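Local coordinates for protein possible galactose mutarotase (Streptomyces platensis subsp. rosaceus, PDB 4RNL) that probably interconverts the alpha and beta anomers of galactose or a related aldose sugar, at residues A259-P264 with L305-Q310; A92-D97 with G145-L150; G214-G219 with P319-T324; G43-V48 with V154-S159. All coordinates share one frame; numbering follows the deposited sequence.

Interaction 1. Residues A259-P264 with L305-Q310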
# COMPACT_ATOMS: atom_id res chain seq x y z
N ALA A 259 1.54 2.10 -13.68
CA ALA A 259 1.83 0.67 -13.69
C ALA A 259 0.69 -0.09 -14.33
O ALA A 259 -0.48 0.23 -14.10
CB ALA A 259 2.07 0.17 -12.28
N GLU A 260 1.03 -1.09 -15.12
CA GLU A 260 0.04 -2.01 -15.68
C GLU A 260 0.48 -3.42 -15.39
O GLU A 260 1.57 -3.83 -15.80
CB GLU A 260 -0.10 -1.80 -17.20
CG GLU A 260 -0.73 -0.45 -17.56
CD GLU A 260 -0.69 -0.16 -19.05
OE1 GLU A 260 0.10 -0.82 -19.76
OE2 GLU A 260 -1.44 0.73 -19.51
N LEU A 261 -0.36 -4.16 -14.67
CA LEU A 261 -0.05 -5.53 -14.29
C LEU A 261 -1.08 -6.43 -14.97
O LEU A 261 -2.26 -6.07 -15.09
CB LEU A 261 -0.17 -5.66 -12.77
CG LEU A 261 0.17 -6.98 -12.09
CD1 LEU A 261 1.65 -7.34 -12.19
CD2 LEU A 261 -0.24 -6.88 -10.62
N TYR A 262 -0.63 -7.59 -15.45
CA TYR A 262 -1.51 -8.46 -16.23
C TYR A 262 -1.21 -9.93 -15.99
O TYR A 262 -0.04 -10.34 -15.99
CB TYR A 262 -1.37 -8.12 -17.72
CG TYR A 262 -2.14 -9.06 -18.64
CD1 TYR A 262 -3.52 -9.14 -18.59
CD2 TYR A 262 -1.47 -9.84 -19.58
CE1 TYR A 262 -4.23 -9.99 -19.43
CE2 TYR A 262 -2.17 -10.69 -20.43
CZ TYR A 262 -3.55 -10.76 -20.35
OH TYR A 262 -4.26 -11.62 -21.19
N ASP A 263 -2.26 -10.72 -15.80
CA ASP A 263 -2.11 -12.18 -15.74
C ASP A 263 -2.65 -12.83 -17.01
O ASP A 263 -3.87 -12.87 -17.21
CB ASP A 263 -2.88 -12.77 -14.54
CG ASP A 263 -2.93 -14.29 -14.56
OD1 ASP A 263 -1.92 -14.91 -14.97
OD2 ASP A 263 -3.98 -14.88 -14.19
N PRO A 264 -1.76 -13.36 -17.85
CA PRO A 264 -2.21 -13.99 -19.10
C PRO A 264 -3.19 -15.14 -18.90
O PRO A 264 -4.00 -15.41 -19.80
CB PRO A 264 -0.91 -14.52 -19.71
CG PRO A 264 0.15 -13.58 -19.19
CD PRO A 264 -0.28 -13.24 -17.79
N LEU A 305 1.94 -9.68 -5.35
CA LEU A 305 2.87 -8.59 -5.61
C LEU A 305 2.32 -7.34 -4.99
O LEU A 305 1.15 -7.01 -5.20
CB LEU A 305 3.02 -8.36 -7.12
CG LEU A 305 3.30 -9.61 -7.93
CD1 LEU A 305 3.19 -9.31 -9.42
CD2 LEU A 305 4.67 -10.15 -7.58
N ALA A 306 3.14 -6.63 -4.23
CA ALA A 306 2.71 -5.34 -3.69
C ALA A 306 3.29 -4.22 -4.55
O ALA A 306 4.49 -4.17 -4.81
CB ALA A 306 3.15 -5.18 -2.24
N LEU A 307 2.41 -3.32 -5.01
CA LEU A 307 2.83 -2.13 -5.73
C LEU A 307 2.40 -0.94 -4.87
O LEU A 307 1.25 -0.53 -4.92
CB LEU A 307 2.14 -2.06 -7.09
CG LEU A 307 2.42 -3.23 -8.04
CD1 LEU A 307 1.49 -3.19 -9.25
CD2 LEU A 307 3.84 -3.18 -8.49
N GLU A 308 3.32 -0.43 -4.07
CA GLU A 308 2.99 0.61 -3.10
C GLU A 308 3.43 1.97 -3.59
O GLU A 308 4.63 2.24 -3.70
CB GLU A 308 3.68 0.32 -1.76
CG GLU A 308 3.59 -1.13 -1.33
CD GLU A 308 4.72 -1.52 -0.40
OE1 GLU A 308 5.03 -0.73 0.49
OE2 GLU A 308 5.30 -2.62 -0.59
N THR A 309 2.46 2.83 -3.87
CA THR A 309 2.77 4.18 -4.34
C THR A 309 3.18 5.00 -3.13
O THR A 309 2.54 4.94 -2.08
CB THR A 309 1.57 4.80 -5.04
OG1 THR A 309 0.46 4.79 -4.14
CG2 THR A 309 1.19 3.98 -6.28
N GLN A 310 4.25 5.78 -3.27
CA GLN A 310 4.88 6.36 -2.09
C GLN A 310 5.89 7.43 -2.47
O GLN A 310 6.24 7.59 -3.64
CB GLN A 310 5.62 5.23 -1.35
CG GLN A 310 6.72 4.61 -2.22
CD GLN A 310 7.59 3.65 -1.46
OE1 GLN A 310 7.24 3.20 -0.37
NE2 GLN A 310 8.76 3.32 -2.03

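Interaction 2. Residues A92-D97 with G145-L150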
# COMPACT_ATOMS: atom_id res chain seq x y z
N ALA A 92 16.56 4.66 12.35
CA ALA A 92 15.40 5.02 13.17
C ALA A 92 15.56 6.42 13.73
O ALA A 92 15.24 6.68 14.89
CB ALA A 92 15.19 4.01 14.30
N SER A 93 16.06 7.33 12.89
CA SER A 93 16.32 8.70 13.33
C SER A 93 16.34 9.64 12.13
O SER A 93 16.75 9.25 11.04
CB SER A 93 17.67 8.76 14.03
OG SER A 93 17.91 10.05 14.56
N PHE A 94 15.90 10.88 12.34
CA PHE A 94 16.03 11.92 11.32
C PHE A 94 16.03 13.30 11.96
O PHE A 94 15.67 13.45 13.13
CB PHE A 94 14.94 11.80 10.24
CG PHE A 94 13.54 12.03 10.74
CD1 PHE A 94 12.83 11.00 11.34
CD2 PHE A 94 12.93 13.27 10.61
CE1 PHE A 94 11.53 11.21 11.79
CE2 PHE A 94 11.64 13.49 11.06
CZ PHE A 94 10.94 12.46 11.66
N VAL A 95 16.46 14.31 11.20
CA VAL A 95 16.46 15.68 11.69
C VAL A 95 15.38 16.49 10.98
O VAL A 95 15.25 16.42 9.76
CB VAL A 95 17.84 16.35 11.49
CG1 VAL A 95 17.83 17.81 11.95
CG2 VAL A 95 18.90 15.58 12.24
N LEU A 96 14.60 17.23 11.75
CA LEU A 96 13.60 18.12 11.17
C LEU A 96 13.65 19.44 11.93
O LEU A 96 13.54 19.47 13.16
CB LEU A 96 12.19 17.51 11.24
CG LEU A 96 11.06 18.37 10.68
CD1 LEU A 96 11.29 18.71 9.22
CD2 LEU A 96 9.71 17.68 10.85
N ASP A 97 13.85 20.52 11.18
CA ASP A 97 14.03 21.85 11.75
C ASP A 97 15.01 21.87 12.93
O ASP A 97 14.70 22.41 13.99
CB ASP A 97 12.69 22.45 12.17
CG ASP A 97 11.73 22.61 11.00
OD1 ASP A 97 12.20 22.57 9.83
OD2 ASP A 97 10.52 22.78 11.24
N GLY A 145 7.25 8.42 18.01
CA GLY A 145 8.38 9.32 17.89
C GLY A 145 8.22 10.46 16.89
O GLY A 145 9.04 11.36 16.87
N PHE A 146 7.17 10.42 16.07
CA PHE A 146 6.95 11.46 15.07
C PHE A 146 6.33 12.69 15.74
O PHE A 146 5.39 12.56 16.52
CB PHE A 146 6.04 10.95 13.95
CG PHE A 146 6.65 9.85 13.12
CD1 PHE A 146 7.46 10.14 12.04
CD2 PHE A 146 6.40 8.51 13.42
CE1 PHE A 146 8.04 9.13 11.27
CE2 PHE A 146 6.98 7.49 12.67
CZ PHE A 146 7.79 7.79 11.59
N PRO A 147 6.86 13.89 15.45
CA PRO A 147 6.35 15.10 16.08
C PRO A 147 5.05 15.60 15.43
O PRO A 147 4.81 15.34 14.25
CB PRO A 147 7.48 16.11 15.87
CG PRO A 147 8.09 15.69 14.56
CD PRO A 147 7.94 14.17 14.49
N GLY A 148 4.21 16.28 16.20
CA GLY A 148 3.00 16.86 15.65
C GLY A 148 1.81 15.92 15.68
O GLY A 148 1.94 14.72 15.40
N ALA A 149 0.65 16.46 16.03
CA ALA A 149 -0.59 15.69 15.91
C ALA A 149 -1.02 15.72 14.46
O ALA A 149 -1.23 16.79 13.88
CB ALA A 149 -1.67 16.30 16.80
N LEU A 150 -1.16 14.54 13.86
CA LEU A 150 -1.51 14.43 12.44
C LEU A 150 -2.95 13.96 12.30
O LEU A 150 -3.29 12.85 12.67
CB LEU A 150 -0.56 13.46 11.73
CG LEU A 150 -0.67 13.41 10.20
CD1 LEU A 150 -0.13 14.69 9.57
CD2 LEU A 150 0.03 12.18 9.63

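Interaction 3. Residues G214-G219 with P319-T324. With PO4 (phosphate ion), chain I.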
# COMPACT_ATOMS: atom_id res chain seq x y z
N GLY A 214 18.12 -2.19 2.84
CA GLY A 214 17.05 -1.45 2.19
C GLY A 214 17.17 0.07 2.28
O GLY A 214 16.21 0.79 2.02
N ILE A 215 18.35 0.56 2.63
CA ILE A 215 18.56 2.01 2.66
C ILE A 215 19.19 2.44 1.35
O ILE A 215 20.21 1.88 0.94
CB ILE A 215 19.47 2.44 3.82
CG1 ILE A 215 18.91 1.96 5.17
CG2 ILE A 215 19.68 3.94 3.80
CD1 ILE A 215 17.46 2.35 5.44
N PRO A 216 18.58 3.43 0.67
CA PRO A 216 19.15 3.91 -0.59
C PRO A 216 20.60 4.35 -0.44
O PRO A 216 20.97 5.04 0.52
CB PRO A 216 18.27 5.12 -0.92
CG PRO A 216 16.93 4.78 -0.27
CD PRO A 216 17.33 4.13 1.03
N VAL A 217 21.44 3.92 -1.38
CA VAL A 217 22.83 4.34 -1.38
C VAL A 217 22.89 5.80 -1.81
O VAL A 217 21.95 6.30 -2.43
CB VAL A 217 23.68 3.45 -2.33
CG1 VAL A 217 23.58 1.99 -1.88
CG2 VAL A 217 23.20 3.59 -3.77
N PRO A 218 23.99 6.49 -1.46
CA PRO A 218 24.15 7.88 -1.91
C PRO A 218 24.06 7.97 -3.42
O PRO A 218 24.48 7.05 -4.13
CB PRO A 218 25.58 8.21 -1.47
CG PRO A 218 25.81 7.35 -0.27
CD PRO A 218 25.10 6.06 -0.59
N GLY A 219 23.48 9.06 -3.91
CA GLY A 219 23.38 9.27 -5.34
C GLY A 219 21.96 9.44 -5.84
O GLY A 219 20.99 9.01 -5.20
N PRO A 319 17.56 15.03 1.53
CA PRO A 319 16.92 16.26 1.05
C PRO A 319 16.90 16.35 -0.48
O PRO A 319 16.19 17.20 -1.02
CB PRO A 319 17.81 17.38 1.63
CG PRO A 319 18.59 16.74 2.72
CD PRO A 319 18.79 15.31 2.30
N ASP A 320 17.64 15.48 -1.16
CA ASP A 320 17.59 15.44 -2.62
C ASP A 320 16.34 14.74 -3.16
O ASP A 320 16.03 14.87 -4.35
CB ASP A 320 18.86 14.80 -3.19
CG ASP A 320 19.14 13.42 -2.63
OD1 ASP A 320 18.98 13.22 -1.40
OD2 ASP A 320 19.54 12.52 -3.41
N PHE A 321 15.64 14.01 -2.30
CA PHE A 321 14.41 13.32 -2.70
C PHE A 321 13.20 14.26 -2.51
O PHE A 321 13.23 15.14 -1.66
CB PHE A 321 14.21 12.07 -1.82
CG PHE A 321 15.21 10.95 -2.07
CD1 PHE A 321 16.14 11.02 -3.10
CD2 PHE A 321 15.17 9.80 -1.27
CE1 PHE A 321 17.04 9.96 -3.32
CE2 PHE A 321 16.05 8.75 -1.48
CZ PHE A 321 16.99 8.83 -2.50
N PRO A 322 12.12 14.05 -3.29
CA PRO A 322 10.88 14.84 -3.10
C PRO A 322 10.47 14.89 -1.62
O PRO A 322 10.45 13.85 -0.95
CB PRO A 322 9.85 14.07 -3.94
CG PRO A 322 10.67 13.46 -5.03
CD PRO A 322 11.97 13.05 -4.36
N SER A 323 10.18 16.09 -1.13
CA SER A 323 10.00 16.32 0.31
C SER A 323 8.79 15.57 0.86
O SER A 323 7.73 15.54 0.24
CB SER A 323 9.81 17.81 0.60
OG SER A 323 9.65 18.06 1.99
N THR A 324 8.96 14.95 2.02
CA THR A 324 7.82 14.37 2.73
C THR A 324 7.40 15.23 3.93
O THR A 324 6.59 14.80 4.75
CB THR A 324 8.15 12.95 3.21
OG1 THR A 324 9.26 13.00 4.12
CG2 THR A 324 8.51 12.07 2.02
P PO4 I . 11.91 19.08 -2.87
O1 PO4 I . 12.34 19.74 -1.58
O2 PO4 I . 11.93 20.10 -3.98
O3 PO4 I . 10.50 18.53 -2.74
O4 PO4 I . 12.88 17.97 -3.19

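Interaction 4. Residues G43-V48 with V154-S159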
# COMPACT_ATOMS: atom_id res chain seq x y z
N GLY A 43 -6.91 0.00 8.48
CA GLY A 43 -7.43 0.37 7.17
C GLY A 43 -7.24 -0.73 6.16
O GLY A 43 -7.12 -0.49 4.96
N ILE A 44 -7.24 -1.97 6.65
CA ILE A 44 -6.82 -3.11 5.84
C ILE A 44 -7.81 -3.41 4.71
O ILE A 44 -9.01 -3.55 4.94
CB ILE A 44 -6.62 -4.35 6.73
CG1 ILE A 44 -5.30 -4.24 7.49
CG2 ILE A 44 -6.59 -5.63 5.88
CD1 ILE A 44 -5.26 -5.11 8.76
N VAL A 45 -7.30 -3.51 3.49
CA VAL A 45 -8.11 -4.03 2.40
C VAL A 45 -8.05 -5.55 2.51
O VAL A 45 -7.05 -6.18 2.16
CB VAL A 45 -7.56 -3.55 1.03
CG1 VAL A 45 -8.37 -4.16 -0.11
CG2 VAL A 45 -7.60 -2.02 0.95
N GLN A 46 -9.13 -6.13 3.03
CA GLN A 46 -9.15 -7.55 3.34
C GLN A 46 -9.33 -8.40 2.09
O GLN A 46 -8.68 -9.44 1.93
CB GLN A 46 -10.27 -7.88 4.32
CG GLN A 46 -10.14 -9.28 4.89
CD GLN A 46 -11.44 -10.04 4.82
OE1 GLN A 46 -12.49 -9.47 4.53
NE2 GLN A 46 -11.38 -11.34 5.08
N THR A 47 -10.23 -7.97 1.21
CA THR A 47 -10.44 -8.69 -0.05
C THR A 47 -10.73 -7.75 -1.22
O THR A 47 -11.29 -6.66 -1.06
CB THR A 47 -11.58 -9.73 0.04
OG1 THR A 47 -12.75 -9.11 0.60
CG2 THR A 47 -11.20 -10.94 0.90
N VAL A 48 -10.33 -8.20 -2.41
CA VAL A 48 -10.61 -7.52 -3.67
C VAL A 48 -11.05 -8.61 -4.65
O VAL A 48 -10.30 -9.56 -4.90
CB VAL A 48 -9.36 -6.82 -4.23
CG1 VAL A 48 -9.63 -6.28 -5.62
CG2 VAL A 48 -8.91 -5.68 -3.30
N VAL A 154 -8.60 8.86 5.28
CA VAL A 154 -8.33 8.03 4.11
C VAL A 154 -9.67 7.54 3.59
O VAL A 154 -10.44 6.91 4.31
CB VAL A 154 -7.42 6.84 4.47
CG1 VAL A 154 -7.20 5.97 3.24
CG2 VAL A 154 -6.08 7.34 5.00
N THR A 155 -9.96 7.85 2.33
CA THR A 155 -11.28 7.59 1.78
C THR A 155 -11.17 6.54 0.70
O THR A 155 -10.43 6.71 -0.27
CB THR A 155 -11.91 8.88 1.23
OG1 THR A 155 -11.94 9.87 2.26
CG2 THR A 155 -13.34 8.61 0.74
N TYR A 156 -11.92 5.45 0.87
CA TYR A 156 -11.91 4.33 -0.06
C TYR A 156 -13.25 4.36 -0.79
O TYR A 156 -14.30 4.21 -0.17
CB TYR A 156 -11.82 3.00 0.69
CG TYR A 156 -10.60 2.77 1.58
CD1 TYR A 156 -10.47 3.43 2.80
CD2 TYR A 156 -9.62 1.85 1.23
CE1 TYR A 156 -9.37 3.20 3.64
CE2 TYR A 156 -8.52 1.61 2.05
CZ TYR A 156 -8.40 2.29 3.25
OH TYR A 156 -7.31 2.04 4.07
N THR A 157 -13.24 4.56 -2.11
CA THR A 157 -14.49 4.52 -2.87
C THR A 157 -14.39 3.62 -4.08
O THR A 157 -13.30 3.35 -4.59
CB THR A 157 -14.94 5.91 -3.33
OG1 THR A 157 -13.86 6.55 -4.03
CG2 THR A 157 -15.33 6.77 -2.12
N LEU A 158 -15.54 3.15 -4.54
CA LEU A 158 -15.59 2.20 -5.64
C LEU A 158 -16.49 2.75 -6.71
O LEU A 158 -17.59 3.23 -6.42
CB LEU A 158 -16.12 0.85 -5.13
CG LEU A 158 -16.30 -0.28 -6.14
CD1 LEU A 158 -14.97 -0.65 -6.80
CD2 LEU A 158 -16.92 -1.50 -5.45
N SER A 159 -16.03 2.70 -7.95
CA SER A 159 -16.87 3.07 -9.08
C SER A 159 -16.62 2.05 -10.18
O SER A 159 -15.51 1.99 -10.72
CB SER A 159 -16.51 4.47 -9.58
OG SER A 159 -17.34 4.83 -10.68

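Interaction 1. Residues A259-P264 with L305-Q310
Gln310 NE2, gripped by both Gln280 OE1 and Asn244 OD1, marks the polar end of a strand whose earlier residues, Leu305 and Leu307, pack against Leu261. The contact belongs to the sandwich of antiparallel sheets expected of the galactose mutarotase fold: strand 256-262 lies in one large sheet, strand 305-310 in another, and their backbones bond to neighbours within their own sheets, Leu261 to Leu270 and Leu305 to Leu185. What joins the two segments is therefore leucine against leucine. On Leu261 a chi1 of -177° carries CG to the side of the carbonyl carbon and sends both methyls across the gap, where they part company. One, CD1, lies 3.7 Å from Leu305 CD1, and these two side chains cross obliquely. Leu187 and His198 also touch Leu261, while Leu272, Leu279 and Leu281 touch Leu307, which makes this a mainly apolar layer. The polar residues keep away from it: Glu260 turns from the contact to salt-bridge Arg201, and Glu308 OE2 bonds a glycerol that probably came from the crystallisation liquor. The second methyl of Leu261, CD2, reaches the other leucine more loosely, with Leu307 CD1 4.3 Å away.

Interaction 2. Residues A92-D97 with G145-L150
Two first torsions bring the rings of Phe94 and Phe146 together: chi1 of 65° sets Phe94 CG between its backbone N and carbonyl carbon, and chi1 of -66° places Phe146 CG beside its N. The first swings the Phe94 ring off strand 93-96 and over the gap; the second brings the Phe146 ring toward Phe94 from a loop whose CA atoms come no closer than 9.8 Å, at Phe94 and Phe146. The side chains then cross at about a right angle. Phe94 CE1 stands 4.1 Å from Phe146 CE1, and Phe94 CZ is 4.2 Å from Phe146 CD1. On the same ring, CZ also approaches Pro147 CD, at 4.5 Å. Strand 93-96 pairs with strand 99-102 as a beta hairpin, and the loop 145-150 leads into strand 150-159, so the contact ties a small peripheral hairpin to the approach of a large sheet. Val176 touches both phenylalanines. The loop has polar ties of its own: Pro147 O accepts from Thr175 OG1, and Gly148 N bonds Asp141 OD1. Because the partners across the contact are all carbon, its hold probably comes from van der Waals contact and burial of apolar surface, without a directional bond to fix the angle between the rings.

Interaction 3. Residues G214-G219 with P319-T324
Gly219 and Asp320 mark the nearest approach of two irregular loops, their CA atoms 8.9 Å apart, with Gly219 in an extended, positive-phi conformation (phi 122°) that favours glycine. Across this gap Phe321 does most of the reaching. Its ring presents an edge to the other loop: Pro216 CB lies near the ring plane, 4.2 Å from Phe321 CZ, and Gly219 O sits close to that plane, 4.5 Å from Phe321 CE1. Phe312 meets the same ring edge-to-face. Asp320 takes a chi1 of 55°, its carboxylate folded over its own backbone, which leaves OD2 4.2 Å from Gly219 O. The nearness of the two oxygens is probably eased by Arg318, whose NH1 salt-bridges Asp320 OD2 and also donates to Gly219 O, while NH2 donates to Val217 O, so one guanidinium stitches the loops together. Farther along, Ser323 N donates to O3 of a phosphate ion, 2.9 Å away at an N-H...O angle of 160°; the ion is probably from the crystallisation liquor. A buried proline-phenylalanine contact beside a more exposed side bridged by an arginine thus packs two long loops that join strands in this galactose mutarotase-like beta fold, 206-208 to 222-223 and 305-310 to 325-326.

Interaction 4. Residues G43-V48 with V154-S159
Tyr156 leaves its strand at CB with the bond directed at segment 43-48, and chi1 of -60° places CG beside the backbone N, so that the ring extends across the space between the segments. Along one side of the ring the first neighbour is Val45: Val45 CG2 is 4.4 Å from Tyr156 CD2, and the gap from Val45 CG2 to Tyr156 CE2 closes to 3.9 Å. Val45 offers that methyl because chi1 of 177° sends its other one, CG1, anti to the backbone N. Ile165 and Val38 also touch the tyrosine. They come from different sheets, Val38 from strand 35-39 of the five-stranded one and Ile165 from strand 162-171 of the nine-stranded one, which places the ring between two layers of the beta sandwich. Strand 45-51, in the former sheet, carries a classic beta bulge near its start, in which Gln46 and Thr47 both face Arg37. Farther out along the ring, Tyr156 CZ comes within 3.5 Å of Gly43 O. At the tip, Tyr156 OH lies 2.7 Å from Gly43 O, a weak hydrogen bond at most, since its proton has another acceptor within reach; the C=O...OH angle is near 120°. With a phenylalanine here the hydroxyl is gone, and Gly43 O would probably be left without the group that lies against it, while the ring could still pack on Val45. Gly43 itself has a positive phi, and any CB on it would fall 2.7 Å from Tyr156 OH, a clash that its lack of a side chain avoids.

Interactions 1 and 4 are buried contacts, each centred about 11 Å from the middle of the chain, and both use the nine-stranded sheet: interaction 1 joins it to the seven-stranded sheet, interaction 4 to the five-stranded one. Their centres are about 16 Å apart. The first is purely apolar, while the second adds a tyrosine hydroxyl meeting a backbone carbonyl. Interactions 2 and 3 lie farther out, with centres about 17 Å apart; interaction 2 sets a hairpin strand against a loop, interaction 3 a loop against a loop. Interaction 2 is still buried and built from rings, whereas interaction 3 is partly exposed and adds an arginine bridge to its apolar contact. Segments 145-150 and 154-159 follow closely in sequence, connecting interaction 2 to interaction 4.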